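Local structure of alkylpurine DNA glycosylase AlkC (Pseudomonas fluorescens, 5VHV) at residues A[245-250]-A[286-291]. The protein excises alkylated purine bases from DNA as a repair glycosylase that works without flipping the damaged nucleotide out of the helix. Residues are numbered along the deposited sequence; the frame is centred on the assembly and turned at random.
Sequences MGAGAK and KLVVDY
Ala-247 packs against Lys-286 and Val-288 where the linker leaving the helical part of AlkC meets strand 285-294 of its C-terminal beta domain. The linker starts at a Schellman motif. Gly-246, with positive phi (78°), ends helix 239-244 there, and the chain then turns toward strand 253-265.

The apolar contact is small. Ala-247 CB lies 3.7 Å from Val-288 CG2. Val-288 has CG1 anti to its backbone N (chi1 168°), which leaves CG2 beside that N and facing the alanine methyl. Ile-234 of helix 231-235 touches both Val-288 and Met-245, so the helical part also covers this patch.

Backbone carbonyls make the remaining close approaches, as van der Waals contacts. Ala-247 CB sits 3.8 Å from Lys-286 O. No hydrogen bond joins the two segments directly. Asn-348 bridges them instead: its ND2 donates to Ala-249 O and weakly to Lys-286 O, while its OD1 accepts from Val-288 N.

The aliphatic part of the Lys-286 side chain runs past the carbonyl oxygen of Gly-246, a residue that stays exposed, and its amine leads away from the linker. Gly-246 O approaches Lys-286 CB to 3.5 Å and Lys-286 CD to 4.0 Å.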
# COMPACT_ATOMS: atom_id res chain seq x y z
N MET A 245 -20.88 -2.82 -4.99
CA MET A 245 -21.05 -2.67 -3.55
C MET A 245 -22.51 -2.56 -3.12
O MET A 245 -22.78 -2.38 -1.93
CB MET A 245 -20.28 -1.43 -3.07
CG MET A 245 -18.80 -1.49 -3.38
SD MET A 245 -18.00 -2.82 -2.47
CE MET A 245 -17.86 -4.11 -3.69
N GLY A 246 -23.45 -2.70 -4.05
CA GLY A 246 -24.86 -2.58 -3.73
C GLY A 246 -25.37 -1.17 -3.55
O GLY A 246 -26.51 -0.99 -3.10
N ALA A 247 -24.57 -0.17 -3.94
CA ALA A 247 -24.89 1.24 -3.76
C ALA A 247 -24.80 2.01 -5.08
O ALA A 247 -24.42 3.19 -5.10
CB ALA A 247 -23.95 1.85 -2.71
N GLY A 248 -25.17 1.38 -6.18
CA GLY A 248 -25.09 2.03 -7.47
C GLY A 248 -26.33 2.82 -7.85
O GLY A 248 -26.26 3.71 -8.70
N ALA A 249 -27.46 2.54 -7.22
CA ALA A 249 -28.69 3.26 -7.53
C ALA A 249 -28.63 4.67 -6.97
O ALA A 249 -28.04 4.92 -5.92
CB ALA A 249 -29.91 2.53 -6.97
N LYS A 250 -29.26 5.61 -7.67
CA LYS A 250 -29.37 6.95 -7.14
C LYS A 250 -30.05 6.90 -5.77
O LYS A 250 -30.99 6.14 -5.55
CB LYS A 250 -30.16 7.85 -8.10
CG LYS A 250 -29.45 8.05 -9.44
CD LYS A 250 -29.35 9.51 -9.87
CE LYS A 250 -30.42 9.87 -10.90
NZ LYS A 250 -30.35 11.32 -11.26
N LYS A 286 -28.96 0.81 0.60
CA LYS A 286 -27.54 0.86 0.90
C LYS A 286 -26.95 2.16 0.36
O LYS A 286 -27.16 2.50 -0.81
CB LYS A 286 -26.82 -0.35 0.31
CG LYS A 286 -27.12 -1.67 1.03
CD LYS A 286 -26.35 -2.84 0.42
CE LYS A 286 -26.78 -4.17 1.04
NZ LYS A 286 -28.25 -4.41 0.93
N LEU A 287 -26.23 2.88 1.21
CA LEU A 287 -25.64 4.16 0.84
C LEU A 287 -24.13 4.13 1.07
O LEU A 287 -23.65 3.60 2.07
CB LEU A 287 -26.23 5.31 1.65
CG LEU A 287 -27.74 5.54 1.54
CD1 LEU A 287 -28.18 6.74 2.37
CD2 LEU A 287 -28.13 5.75 0.10
N VAL A 288 -23.42 4.75 0.14
CA VAL A 288 -22.01 5.09 0.32
C VAL A 288 -21.95 6.61 0.36
O VAL A 288 -22.28 7.28 -0.62
CB VAL A 288 -21.14 4.52 -0.80
CG1 VAL A 288 -19.72 5.15 -0.76
CG2 VAL A 288 -21.06 2.99 -0.64
N VAL A 289 -21.62 7.15 1.53
CA VAL A 289 -21.58 8.58 1.78
C VAL A 289 -20.13 8.98 1.98
O VAL A 289 -19.48 8.54 2.93
CB VAL A 289 -22.42 8.95 3.01
CG1 VAL A 289 -22.44 10.46 3.20
CG2 VAL A 289 -23.85 8.43 2.87
N ASP A 290 -19.63 9.83 1.09
CA ASP A 290 -18.28 10.39 1.18
C ASP A 290 -18.39 11.91 1.07
O ASP A 290 -19.48 12.47 0.94
CB ASP A 290 -17.38 9.80 0.08
CG ASP A 290 -17.09 8.31 0.27
OD1 ASP A 290 -17.08 7.84 1.44
OD2 ASP A 290 -16.85 7.60 -0.73
N TYR A 291 -17.26 12.61 1.18
CA TYR A 291 -17.25 14.05 0.94
C TYR A 291 -15.96 14.42 0.25
O TYR A 291 -15.01 13.64 0.22
CB TYR A 291 -17.42 14.88 2.22
CG TYR A 291 -16.27 14.84 3.21
CD1 TYR A 291 -16.13 13.77 4.07
CD2 TYR A 291 -15.38 15.91 3.33
CE1 TYR A 291 -15.12 13.74 5.00
CE2 TYR A 291 -14.36 15.88 4.27
CZ TYR A 291 -14.25 14.80 5.10
OH TYR A 291 -13.26 14.74 6.03